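Side-chain contacts in transcriptional activator of comK gene (Bacillus halodurans, PDB 2HQB), which probably promotes comK expression as a membrane lipoprotein of the BMP family, related to the substrate-binding proteins of ABC transporters: residues A[10-15]-A[20-25]; A[41-46]-A[53-58]; A[116-121]-A[274-279]; A[121-126]-A[267-272]. One frame throughout, in Å; residues are numbered along the deposited sequence.

Contact 1: A[10-15]-A[20-25]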
loop_
_atom_site.group_PDB
_atom_site.type_symbol
_atom_site.label_atom_id
_atom_site.label_comp_id
_atom_site.label_asym_id
_atom_site.label_seq_id
_atom_site.Cartn_x
_atom_site.Cartn_y
_atom_site.Cartn_z
ATOM N N LEU A 10 -1.297 -8.984 -16.935
ATOM C CA LEU A 10 -1.752 -8.673 -15.595
ATOM C C LEU A 10 -3.121 -9.271 -15.368
ATOM O O LEU A 10 -4.025 -9.117 -16.183
ATOM C CB LEU A 10 -1.821 -7.159 -15.353
ATOM C CG LEU A 10 -2.494 -6.719 -14.032
ATOM C CD1 LEU A 10 -1.724 -7.285 -12.853
ATOM C CD2 LEU A 10 -2.552 -5.209 -13.953
ATOM N N LEU A 11 -3.264 -10.001 -14.279
ATOM C CA LEU A 11 -4.562 -10.538 -13.953
ATOM C C LEU A 11 -5.016 -9.643 -12.813
ATOM O O LEU A 11 -4.226 -9.287 -11.947
ATOM C CB LEU A 11 -4.481 -11.973 -13.467
ATOM C CG LEU A 11 -4.041 -13.043 -14.453
ATOM C CD1 LEU A 11 -4.306 -14.347 -13.800
ATOM C CD2 LEU A 11 -4.797 -12.929 -15.797
ATOM N N VAL A 12 -6.285 -9.258 -12.831
ATOM C CA VAL A 12 -6.827 -8.407 -11.796
ATOM C C VAL A 12 -8.233 -8.924 -11.447
ATOM O O VAL A 12 -8.918 -9.508 -12.283
ATOM C CB VAL A 12 -6.800 -6.962 -12.281
ATOM C CG1 VAL A 12 -7.986 -6.655 -13.137
ATOM C CG2 VAL A 12 -6.702 -6.064 -11.141
ATOM N N GLU A 13 -8.647 -8.785 -10.196
ATOM C CA GLU A 13 -9.969 -9.285 -9.820
ATOM C C GLU A 13 -10.837 -8.120 -9.387
ATOM O O GLU A 13 -10.316 -7.046 -9.090
ATOM C CB GLU A 13 -9.838 -10.277 -8.678
ATOM C CG GLU A 13 -9.532 -9.606 -7.365
ATOM C CD GLU A 13 -9.223 -10.598 -6.269
ATOM O OE1 GLU A 13 -10.015 -11.561 -6.057
ATOM O OE2 GLU A 13 -8.173 -10.399 -5.618
ATOM N N ASP A 14 -12.146 -8.324 -9.312
ATOM C CA ASP A 14 -13.052 -7.232 -8.943
ATOM C C ASP A 14 -12.826 -6.625 -7.539
ATOM O O ASP A 14 -12.823 -7.357 -6.556
ATOM C CB ASP A 14 -14.477 -7.729 -9.159
ATOM C CG ASP A 14 -14.807 -7.926 -10.670
ATOM O OD1 ASP A 14 -14.775 -6.917 -11.416
ATOM O OD2 ASP A 14 -15.089 -9.071 -11.120
ATOM N N THR A 15 -12.603 -5.300 -7.472
ATOM C CA THR A 15 -12.336 -4.509 -6.230
ATOM C C THR A 15 -12.763 -5.095 -4.846
ATOM O O THR A 15 -12.266 -4.700 -3.760
ATOM C CB THR A 15 -12.939 -3.030 -6.360
ATOM O OG1 THR A 15 -13.421 -2.555 -5.076
ATOM C CG2 THR A 15 -14.052 -2.980 -7.439
ATOM N N GLY A 20 -4.805 -3.224 -3.018
ATOM C CA GLY A 20 -6.099 -2.516 -2.931
ATOM C C GLY A 20 -6.734 -1.989 -4.259
ATOM O O GLY A 20 -7.231 -2.766 -5.132
ATOM N N TRP A 21 -6.762 -0.659 -4.392
ATOM C CA TRP A 21 -7.262 0.021 -5.593
ATOM C C TRP A 21 -6.507 -0.647 -6.839
ATOM O O TRP A 21 -5.290 -0.483 -7.043
ATOM C CB TRP A 21 -6.907 1.524 -5.435
ATOM C CG TRP A 21 -8.033 2.611 -5.402
ATOM C CD1 TRP A 21 -7.979 3.895 -5.986
ATOM C CD2 TRP A 21 -9.349 2.490 -4.875
ATOM N NE1 TRP A 21 -9.185 4.537 -5.856
ATOM C CE2 TRP A 21 -10.043 3.694 -5.180
ATOM C CE3 TRP A 21 -10.025 1.488 -4.189
ATOM C CZ2 TRP A 21 -11.381 3.881 -4.812
ATOM C CZ3 TRP A 21 -11.356 1.693 -3.834
ATOM C CH2 TRP A 21 -12.009 2.859 -4.142
ATOM N N ASN A 22 -7.210 -1.435 -7.649
ATOM C CA ASN A 22 -6.561 -2.079 -8.804
ATOM C C ASN A 22 -6.092 -1.053 -9.816
ATOM O O ASN A 22 -5.571 -1.424 -10.859
ATOM C CB ASN A 22 -7.510 -3.018 -9.583
ATOM C CG ASN A 22 -7.797 -4.327 -8.865
ATOM O OD1 ASN A 22 -6.901 -4.973 -8.290
ATOM N ND2 ASN A 22 -9.061 -4.749 -8.924
ATOM N N ARG A 23 -6.302 0.232 -9.546
ATOM C CA ARG A 23 -5.898 1.234 -10.527
ATOM C C ARG A 23 -4.414 1.428 -10.406
ATOM O O ARG A 23 -3.757 1.732 -11.391
ATOM C CB ARG A 23 -6.628 2.568 -10.334
ATOM C CG ARG A 23 -6.161 3.360 -9.163
ATOM C CD ARG A 23 -5.914 4.831 -9.589
ATOM N NE ARG A 23 -5.580 5.623 -8.403
ATOM C CZ ARG A 23 -4.612 6.526 -8.348
ATOM N NH1 ARG A 23 -3.879 6.749 -9.431
ATOM N NH2 ARG A 23 -4.386 7.206 -7.224
ATOM N N LYS A 24 -3.887 1.259 -9.197
ATOM C CA LYS A 24 -2.449 1.374 -9.018
ATOM C C LYS A 24 -1.770 0.202 -9.795
ATOM O O LYS A 24 -0.603 0.279 -10.138
ATOM C CB LYS A 24 -2.100 1.378 -7.527
ATOM C CG LYS A 24 -2.569 2.647 -6.756
ATOM C CD LYS A 24 -1.616 3.876 -6.904
ATOM C CE LYS A 24 -0.375 3.804 -5.966
ATOM N NZ LYS A 24 0.245 5.127 -5.552
ATOM N N ALA A 25 -2.510 -0.853 -10.118
ATOM C CA ALA A 25 -1.927 -1.930 -10.911
ATOM C C ALA A 25 -2.052 -1.571 -12.394
ATOM O O ALA A 25 -1.150 -1.869 -13.171
ATOM C CB ALA A 25 -2.619 -3.248 -10.644
HETATM O O HOH W 1 -6.949 -7.613 -8.498
#

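Contact 2: A[41-46]-A[53-58]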
loop_
_atom_site.group_PDB
_atom_site.type_symbol
_atom_site.label_atom_id
_atom_site.label_comp_id
_atom_site.label_asym_id
_atom_site.label_seq_id
_atom_site.Cartn_x
_atom_site.Cartn_y
_atom_site.Cartn_z
ATOM N N VAL A 41 -0.547 -6.667 -21.611
ATOM C CA VAL A 41 -1.914 -7.177 -21.785
ATOM C C VAL A 41 -2.561 -7.375 -20.425
ATOM O O VAL A 41 -1.947 -7.914 -19.501
ATOM C CB VAL A 41 -1.968 -8.512 -22.489
ATOM C CG1 VAL A 41 -3.418 -8.898 -22.721
ATOM C CG2 VAL A 41 -1.203 -8.444 -23.761
ATOM N N LEU A 42 -3.820 -6.967 -20.332
ATOM C CA LEU A 42 -4.576 -7.003 -19.089
ATOM C C LEU A 42 -5.788 -7.859 -19.190
ATOM O O LEU A 42 -6.467 -7.800 -20.171
ATOM C CB LEU A 42 -5.038 -5.585 -18.726
ATOM C CG LEU A 42 -6.153 -5.524 -17.682
ATOM C CD1 LEU A 42 -5.490 -5.733 -16.335
ATOM C CD2 LEU A 42 -6.920 -4.198 -17.712
ATOM N N GLU A 43 -6.061 -8.657 -18.170
ATOM C CA GLU A 43 -7.263 -9.486 -18.135
ATOM C C GLU A 43 -7.953 -9.048 -16.838
ATOM O O GLU A 43 -7.337 -9.029 -15.776
ATOM C CB GLU A 43 -6.889 -10.962 -18.077
ATOM C CG GLU A 43 -6.182 -11.477 -19.314
ATOM C CD GLU A 43 -7.028 -11.360 -20.589
ATOM O OE1 GLU A 43 -8.216 -11.765 -20.593
ATOM O OE2 GLU A 43 -6.487 -10.873 -21.604
ATOM N N GLU A 44 -9.225 -8.682 -16.927
ATOM C CA GLU A 44 -9.967 -8.197 -15.768
ATOM C C GLU A 44 -11.023 -9.236 -15.393
ATOM O O GLU A 44 -11.248 -10.170 -16.170
ATOM C CB GLU A 44 -10.654 -6.881 -16.117
ATOM C CG GLU A 44 -9.812 -5.857 -16.897
ATOM C CD GLU A 44 -10.627 -4.637 -17.314
ATOM O OE1 GLU A 44 -11.092 -3.914 -16.401
ATOM O OE2 GLU A 44 -10.815 -4.399 -18.537
ATOM N N GLY A 45 -11.659 -9.076 -14.218
ATOM C CA GLY A 45 -12.692 -10.010 -13.760
ATOM C C GLY A 45 -12.207 -11.417 -13.462
ATOM O O GLY A 45 -13.005 -12.350 -13.386
ATOM N N VAL A 46 -10.900 -11.584 -13.276
ATOM C CA VAL A 46 -10.354 -12.907 -13.012
ATOM C C VAL A 46 -10.686 -13.187 -11.557
ATOM O O VAL A 46 -9.955 -12.800 -10.649
ATOM C CB VAL A 46 -8.819 -12.922 -13.253
ATOM C CG1 VAL A 46 -8.328 -14.343 -13.486
ATOM C CG2 VAL A 46 -8.462 -12.037 -14.448
ATOM N N HIS A 53 -6.704 -19.742 -14.500
ATOM C CA HIS A 53 -5.972 -20.728 -15.304
ATOM C C HIS A 53 -6.204 -20.591 -16.801
ATOM O O HIS A 53 -5.249 -20.675 -17.572
ATOM C CB HIS A 53 -6.294 -22.167 -14.886
ATOM C CG HIS A 53 -5.683 -22.556 -13.582
ATOM N ND1 HIS A 53 -4.703 -21.801 -12.968
ATOM C CD2 HIS A 53 -5.945 -23.586 -12.746
ATOM C CE1 HIS A 53 -4.398 -22.345 -11.804
ATOM N NE2 HIS A 53 -5.137 -23.427 -11.646
ATOM N N ARG A 54 -7.460 -20.397 -17.201
ATOM C CA ARG A 54 -7.790 -20.221 -18.606
ATOM C C ARG A 54 -7.078 -18.983 -19.161
ATOM O O ARG A 54 -6.421 -19.057 -20.206
ATOM C CB ARG A 54 -9.292 -20.009 -18.817
ATOM C CG ARG A 54 -10.235 -21.091 -18.326
ATOM C CD ARG A 54 -11.676 -20.557 -18.440
ATOM N NE ARG A 54 -12.638 -21.251 -17.585
ATOM C CZ ARG A 54 -13.032 -22.506 -17.769
ATOM N NH1 ARG A 54 -12.553 -23.225 -18.782
ATOM N NH2 ARG A 54 -13.911 -23.047 -16.936
ATOM N N ARG A 55 -7.208 -17.845 -18.473
ATOM C CA ARG A 55 -6.602 -16.607 -18.952
ATOM C C ARG A 55 -5.088 -16.661 -18.972
ATOM O O ARG A 55 -4.442 -15.803 -19.557
ATOM C CB ARG A 55 -7.065 -15.410 -18.121
ATOM C CG ARG A 55 -8.564 -15.190 -18.103
ATOM C CD ARG A 55 -9.147 -14.734 -19.449
ATOM N NE ARG A 55 -10.618 -14.838 -19.483
ATOM C CZ ARG A 55 -11.294 -15.913 -19.906
ATOM N NH1 ARG A 55 -10.620 -16.971 -20.345
ATOM N NH2 ARG A 55 -12.637 -15.950 -19.863
ATOM N N ILE A 56 -4.515 -17.671 -18.340
ATOM C CA ILE A 56 -3.073 -17.789 -18.313
ATOM C C ILE A 56 -2.648 -18.510 -19.577
ATOM O O ILE A 56 -1.554 -18.288 -20.118
ATOM C CB ILE A 56 -2.620 -18.555 -17.033
ATOM C CG1 ILE A 56 -2.824 -17.638 -15.813
ATOM C CG2 ILE A 56 -1.143 -19.041 -17.160
ATOM C CD1 ILE A 56 -2.135 -18.093 -14.524
ATOM N N LYS A 57 -3.547 -19.360 -20.059
ATOM C CA LYS A 57 -3.308 -20.131 -21.261
ATOM C C LYS A 57 -3.282 -19.153 -22.410
ATOM O O LYS A 57 -2.304 -19.095 -23.155
ATOM C CB LYS A 57 -4.407 -21.175 -21.429
ATOM C CG LYS A 57 -4.281 -22.275 -20.371
ATOM C CD LYS A 57 -5.584 -23.016 -20.017
ATOM C CE LYS A 57 -5.328 -23.988 -18.838
ATOM N NZ LYS A 57 -6.556 -24.641 -18.285
ATOM N N GLU A 58 -4.332 -18.349 -22.530
ATOM C CA GLU A 58 -4.388 -17.366 -23.592
ATOM C C GLU A 58 -3.139 -16.475 -23.526
ATOM O O GLU A 58 -2.421 -16.304 -24.503
ATOM C CB GLU A 58 -5.623 -16.509 -23.441
ATOM C CG GLU A 58 -6.865 -17.289 -23.041
ATOM C CD GLU A 58 -8.122 -16.411 -22.920
ATOM O OE1 GLU A 58 -8.117 -15.400 -22.174
ATOM O OE2 GLU A 58 -9.130 -16.744 -23.578
#

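Contact 3: A[116-121]-A[274-279]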
loop_
_atom_site.group_PDB
_atom_site.type_symbol
_atom_site.label_atom_id
_atom_site.label_comp_id
_atom_site.label_asym_id
_atom_site.label_seq_id
_atom_site.Cartn_x
_atom_site.Cartn_y
_atom_site.Cartn_z
ATOM N N GLY A 116 4.277 8.291 9.895
ATOM C CA GLY A 116 2.996 8.931 9.662
ATOM C C GLY A 116 2.401 9.310 11.007
ATOM O O GLY A 116 1.839 10.394 11.174
ATOM N N GLY A 117 2.525 8.396 11.964
ATOM C CA GLY A 117 2.038 8.647 13.306
ATOM C C GLY A 117 2.794 9.786 13.995
ATOM O O GLY A 117 2.236 10.461 14.871
HETATM N N MSE A 118 4.059 10.019 13.642
HETATM C CA MSE A 118 4.755 11.138 14.288
HETATM C C MSE A 118 4.056 12.437 13.868
HETATM O O MSE A 118 3.666 13.250 14.719
HETATM C CB MSE A 118 6.234 11.204 13.904
HETATM C CG MSE A 118 7.143 10.226 14.643
HETATM SE SE MSE A 118 8.897 10.002 13.715
HETATM C CE MSE A 118 9.618 11.815 13.910
ATOM N N VAL A 119 3.885 12.619 12.559
ATOM C CA VAL A 119 3.213 13.805 12.046
ATOM C C VAL A 119 1.833 13.883 12.703
ATOM O O VAL A 119 1.423 14.916 13.223
ATOM C CB VAL A 119 2.987 13.742 10.517
ATOM C CG1 VAL A 119 2.459 15.075 10.041
ATOM C CG2 VAL A 119 4.249 13.384 9.780
ATOM N N ALA A 120 1.113 12.776 12.668
ATOM C CA ALA A 120 -0.218 12.732 13.247
ATOM C C ALA A 120 -0.256 13.376 14.631
ATOM O O ALA A 120 -0.982 14.340 14.853
ATOM C CB ALA A 120 -0.695 11.287 13.323
ATOM N N ALA A 121 0.532 12.835 15.551
ATOM C CA ALA A 121 0.587 13.334 16.921
ATOM C C ALA A 121 1.081 14.774 16.981
ATOM O O ALA A 121 0.457 15.634 17.610
ATOM C CB ALA A 121 1.476 12.467 17.731
ATOM N N ARG A 274 8.528 18.422 9.933
ATOM C CA ARG A 274 8.928 17.711 8.726
ATOM C C ARG A 274 10.342 17.249 8.924
ATOM O O ARG A 274 10.587 16.056 9.103
ATOM C CB ARG A 274 8.874 18.615 7.486
ATOM C CG ARG A 274 7.530 19.248 7.227
ATOM C CD ARG A 274 7.542 20.234 6.071
ATOM N NE ARG A 274 6.213 20.835 5.929
ATOM C CZ ARG A 274 5.798 21.526 4.870
ATOM N NH1 ARG A 274 6.617 21.716 3.839
ATOM N NH2 ARG A 274 4.554 22.005 4.835
ATOM N N GLU A 275 11.266 18.214 8.897
ATOM C CA GLU A 275 12.711 17.979 9.051
ATOM C C GLU A 275 12.988 16.810 9.979
ATOM O O GLU A 275 13.755 15.922 9.646
ATOM C CB GLU A 275 13.401 19.229 9.611
ATOM C CG GLU A 275 13.029 20.550 8.924
ATOM C CD GLU A 275 13.526 21.787 9.694
ATOM O OE1 GLU A 275 13.178 21.926 10.894
ATOM O OE2 GLU A 275 14.260 22.617 9.099
ATOM N N GLN A 276 12.345 16.816 11.137
ATOM C CA GLN A 276 12.533 15.758 12.113
ATOM C C GLN A 276 12.311 14.359 11.532
ATOM O O GLN A 276 13.164 13.466 11.691
ATOM C CB GLN A 276 11.600 15.984 13.291
ATOM C CG GLN A 276 11.905 15.059 14.425
ATOM C CD GLN A 276 11.272 15.530 15.693
ATOM O OE1 GLN A 276 10.657 16.597 15.721
ATOM N NE2 GLN A 276 11.415 14.749 16.758
ATOM N N ILE A 277 11.165 14.195 10.861
ATOM C CA ILE A 277 10.746 12.949 10.211
ATOM C C ILE A 277 11.605 12.643 8.993
ATOM O O ILE A 277 12.153 11.541 8.855
ATOM C CB ILE A 277 9.299 13.069 9.746
ATOM C CG1 ILE A 277 8.438 13.427 10.943
ATOM C CG2 ILE A 277 8.834 11.782 9.068
ATOM C CD1 ILE A 277 7.004 13.508 10.624
ATOM N N THR A 278 11.705 13.624 8.105
ATOM C CA THR A 278 12.502 13.475 6.908
ATOM C C THR A 278 13.861 12.918 7.333
ATOM O O THR A 278 14.479 12.116 6.616
ATOM C CB THR A 278 12.669 14.823 6.200
ATOM O OG1 THR A 278 11.487 15.617 6.384
ATOM C CG2 THR A 278 12.855 14.602 4.703
ATOM N N ASP A 279 14.310 13.320 8.521
ATOM C CA ASP A 279 15.584 12.842 9.057
ATOM C C ASP A 279 15.454 11.452 9.677
ATOM O O ASP A 279 16.340 10.601 9.501
ATOM C CB ASP A 279 16.143 13.826 10.087
ATOM C CG ASP A 279 16.590 15.134 9.452
ATOM O OD1 ASP A 279 16.816 15.124 8.220
ATOM O OD2 ASP A 279 16.724 16.154 10.175
#

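Contact 4: A[121-126]-A[267-272]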
loop_
_atom_site.group_PDB
_atom_site.type_symbol
_atom_site.label_atom_id
_atom_site.label_comp_id
_atom_site.label_asym_id
_atom_site.label_seq_id
_atom_site.Cartn_x
_atom_site.Cartn_y
_atom_site.Cartn_z
ATOM N N ALA A 121 0.532 12.835 15.551
ATOM C CA ALA A 121 0.587 13.334 16.921
ATOM C C ALA A 121 1.081 14.774 16.981
ATOM O O ALA A 121 0.457 15.634 17.610
ATOM C CB ALA A 121 1.476 12.467 17.731
ATOM N N SER A 122 2.205 15.043 16.332
ATOM C CA SER A 122 2.733 16.395 16.320
ATOM C C SER A 122 1.653 17.401 15.952
ATOM O O SER A 122 1.609 18.494 16.471
ATOM C CB SER A 122 3.883 16.508 15.315
ATOM O OG SER A 122 3.548 17.383 14.246
HETATM N N MSE A 123 0.767 17.027 15.052
HETATM C CA MSE A 123 -0.271 17.944 14.620
HETATM C C MSE A 123 -1.549 17.841 15.408
HETATM O O MSE A 123 -2.597 18.322 14.966
HETATM C CB MSE A 123 -0.564 17.713 13.141
HETATM C CG MSE A 123 0.556 18.172 12.259
HETATM SE SE MSE A 123 0.908 20.027 12.685
HETATM C CE MSE A 123 -0.700 20.792 11.908
ATOM N N SER A 124 -1.474 17.217 16.574
ATOM C CA SER A 124 -2.672 17.065 17.364
ATOM C C SER A 124 -2.758 18.090 18.459
ATOM O O SER A 124 -1.751 18.459 19.082
ATOM C CB SER A 124 -2.747 15.668 17.975
ATOM O OG SER A 124 -3.987 15.480 18.641
ATOM N N GLU A 125 -3.976 18.561 18.672
ATOM C CA GLU A 125 -4.235 19.517 19.724
ATOM C C GLU A 125 -4.548 18.753 21.006
ATOM O O GLU A 125 -3.983 19.038 22.056
ATOM C CB GLU A 125 -5.404 20.400 19.337
ATOM C CG GLU A 125 -5.012 21.566 18.447
ATOM C CD GLU A 125 -4.262 22.647 19.204
ATOM O OE1 GLU A 125 -3.082 22.423 19.565
ATOM O OE2 GLU A 125 -4.867 23.718 19.445
ATOM N N THR A 126 -5.428 17.760 20.896
ATOM C CA THR A 126 -5.838 16.946 22.029
ATOM C C THR A 126 -4.907 15.805 22.353
ATOM O O THR A 126 -5.252 14.945 23.157
ATOM C CB THR A 126 -7.190 16.280 21.801
ATOM O OG1 THR A 126 -8.082 17.206 21.185
ATOM C CG2 THR A 126 -7.788 15.815 23.151
ATOM N N SER A 267 0.765 22.336 4.071
ATOM C CA SER A 267 1.300 23.675 4.323
ATOM C C SER A 267 1.226 23.858 5.839
ATOM O O SER A 267 2.093 24.466 6.470
ATOM C CB SER A 267 0.388 24.692 3.648
ATOM O OG SER A 267 -0.977 24.448 4.011
ATOM N N VAL A 268 0.151 23.306 6.392
ATOM C CA VAL A 268 -0.161 23.341 7.804
ATOM C C VAL A 268 0.964 22.831 8.704
ATOM O O VAL A 268 1.238 23.395 9.760
ATOM C CB VAL A 268 -1.421 22.508 8.061
ATOM C CG1 VAL A 268 -1.717 22.455 9.514
ATOM C CG2 VAL A 268 -2.594 23.095 7.302
ATOM N N VAL A 269 1.633 21.766 8.295
ATOM C CA VAL A 269 2.681 21.231 9.138
ATOM C C VAL A 269 3.861 22.163 9.299
ATOM O O VAL A 269 4.426 22.649 8.327
ATOM C CB VAL A 269 3.183 19.870 8.621
ATOM C CG1 VAL A 269 4.436 19.448 9.375
ATOM C CG2 VAL A 269 2.109 18.829 8.820
ATOM N N PRO A 270 4.234 22.449 10.545
ATOM C CA PRO A 270 5.367 23.326 10.795
ATOM C C PRO A 270 6.576 22.723 10.112
ATOM O O PRO A 270 6.791 21.516 10.163
ATOM C CB PRO A 270 5.479 23.299 12.308
ATOM C CG PRO A 270 4.045 23.221 12.717
ATOM C CD PRO A 270 3.526 22.147 11.798
ATOM N N ASP A 271 7.352 23.583 9.469
ATOM C CA ASP A 271 8.550 23.185 8.731
ATOM C C ASP A 271 9.581 22.411 9.570
ATOM O O ASP A 271 10.498 21.816 9.021
ATOM C CB ASP A 271 9.191 24.444 8.098
ATOM C CG ASP A 271 9.839 24.172 6.725
ATOM O OD1 ASP A 271 11.093 24.191 6.641
ATOM O OD2 ASP A 271 9.099 23.946 5.731
ATOM N N GLU A 272 9.429 22.395 10.889
ATOM C CA GLU A 272 10.381 21.670 11.736
ATOM C C GLU A 272 9.957 20.222 11.914
ATOM O O GLU A 272 10.774 19.304 11.851
ATOM C CB GLU A 272 10.477 22.320 13.105
ATOM C CG GLU A 272 9.229 22.135 13.919
ATOM C CD GLU A 272 9.000 23.290 14.843
ATOM O OE1 GLU A 272 9.949 23.627 15.588
ATOM O OE2 GLU A 272 7.880 23.858 14.819
#

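Contact 1: A[10-15]-A[20-25]
Asn22 reaches across from the start of helix 23-35 to Val12 and Glu13, in the segment that continues strand 7-11, in the first beta-alpha unit of a periplasmic-binding-protein-like lobe. The polar part of the contact rests on its amide. ND2 donates to Glu13 O over 2.6 Å; the approach is almost collinear with the acceptor's carbonyl (C=O...N angle 169°), but the hydrogen is bent off the line (N-H...O 132°) and the acceptor is tilted from the amide plane. The other amide atom works through a water, which lies 2.7 Å from Glu13 N and 2.6 Å from Asn22 OD1. Backbone acceptor and backbone donor of Glu13 are thus matched by the two ends of one amide, directly and through the water. With CG anti to its own carbonyl carbon (chi1 -74°), Asn22 points the amide at this turn of chain. A leucine here would probably leave Glu13 O without its amide donor and the water without one of its partners.

The apolar part flanks this grip. Val12 and Asn22 cross obliquely, and the Val12 CG2 methyl packs on Asn22 CB at 3.5 Å. Tyr234 of helix 230-240 touches both Leu10 and Ala25. Further back along the strand, the CD2 methyl of Leu10 meets the helix's first turn, lying 3.8 Å from Ala25 CB and 3.7 Å from Ala25 O.

Contact 2: A[41-46]-A[53-58]
A surface contact of charged side chains joins Glu43, at the end of outermost strand 39-43, to Arg55 and Glu58 on helix 49-61. It is a loose electrostatic cluster, as the distances attest. Glu43 OE1 packs on the aliphatic part of the arginine, 3.3 Å from Arg55 CD, while Arg55 NE is 4.1 Å from the same oxygen, beyond a salt bridge. The two side chains cross at about a right angle, and the carboxylate and guanidinium planes stand 85° apart, so no flat, two-pronged pairing is made. The guanidinium instead pairs within its helix: Arg55 NH1 and Glu58 OE1 form a salt bridge of 3.5 Å. Glu43 and Arg55 are both bent at chi2 (-61° and -69°), and they meet at OE1 and CD. Glu43 OE1 and Glu58 OE1 come within 4.0 Å of each other; the repulsion expected between two carboxylates is probably eased by the arginine close to both.

Leu11 of strand 7-11 touches Glu43, Arg55 and Ile56, so it packs between strand 39-43 and the helix. Strand 39-43, helix 49-61 and parallel strand 66-69 form a beta-alpha-beta crossover that passes strand 7-11, as in the alternating beta-alpha lobes of periplasmic-binding-protein folds.

Contact 3: A[116-121]-A[274-279]
Met118 and Val119 meet Ile277 where helices 110-122 and 271-286 pack as an antiparallel pair, their local axes 10.2 Å apart and 166° between directions. The first shell is almost wholly apolar. Met118, present as selenomethionine, runs past Ile277 in the opposite sense, so that its CE methyl lies 3.6 Å from Ile277 CG1 while, nearer its root, Met118 CB is 4.1 Å from Ile277 CD1. One isoleucine branch is therefore lined by the methionine at two points. The bend at the end of the Met118 chain (chi3 65°) brings CE to Ile277 CG1. The same methyl also touches the alkyl part of Gln276, with Met118 CE and Gln276 CG 4.0 Å apart. Val119 crosses Ile277 at about a right angle; its CG2 faces the Ile277 CD1 methyl, but that pair is modelled too close to support a judgement of tightness.

Beyond this layer, Tyr150 of helix 139-150 touches both Met118 and Gln276, adding a third helix to one flank, and Met151 also lies against Met118. Phe144, also of helix 139-150, touches Ala120, so helix 110-122 packs against both helix 139-150 and helix 271-286.

What positions the side chains is the regular helical backbone. In helix 110-122, Ala120 N donates to Gly116 O at 2.9 Å, and a residue further on Ala121 N donates to Gly117 O at 3.0 Å.

Contact 4: A[121-126]-A[267-272]
A helix-end junction brings Met123, just beyond the C-terminus of helix 110-122, against Val268, Val269 and Pro270, the lead-in to helix 271-286. Met123, a selenomethionine in this crystal, is the first residue after its helix to leave helical backbone angles, and Pro270 occupies the N-cap position of the other helix; the contact thus joins the end of one helix to the beginning of its antiparallel partner.

A single side chain carries the first segment's share, and different atoms of it meet each of the three residues. Near its root, Met123 CG lies 3.8 Å from Val269 CG2. The selenium comes next: Met123 SE and Pro270 CD reach toward each other, 3.5 Å apart, and Val269 CA is 4.1 Å from the same SE. Bends at both chi2 (-55°) and chi3 (-71°) curl the chain so that its terminal methyl turns to Val268. There Met123 CE is 3.9 Å from Val268 O, whereas its separation from Val268 CG1 is too small in the model to carry weight.

Phe206 of strand 206-211 touches both Met123 and Val268, tying the junction to the mixed sheet. Past Met123 the chain is held by Asp183, which accepts from Ser124 OG and from the backbone N of Glu125 and Thr126. The turn itself is closed by Ser124 N donating to Ala121 O at 2.7 Å.

How the contacts relate
The four contacts fall into two pairs, with the middle of the chain between them. Contacts 1 and 2 come first in sequence, one after the other, with centres about 13 Å apart; they meet through the neighbouring parallel strands 7-11 and 39-43, where Leu10 is probably hydrogen-bonded to Val41 and Glu43. Contacts 3 and 4, with centres about 9 Å apart, share Ala121 and both use helices 110-122 and 271-286; contact 4 lies within the span of chain bracketed by contact 3. Between the pairs, centres are about 31 to 47 Å apart. Contacts 1 and 2 thus pack helices on one sheet from residues near in sequence, while the later ones bring the C-terminal helix back to the other lobe, consistent with a two-lobed binding-protein fold.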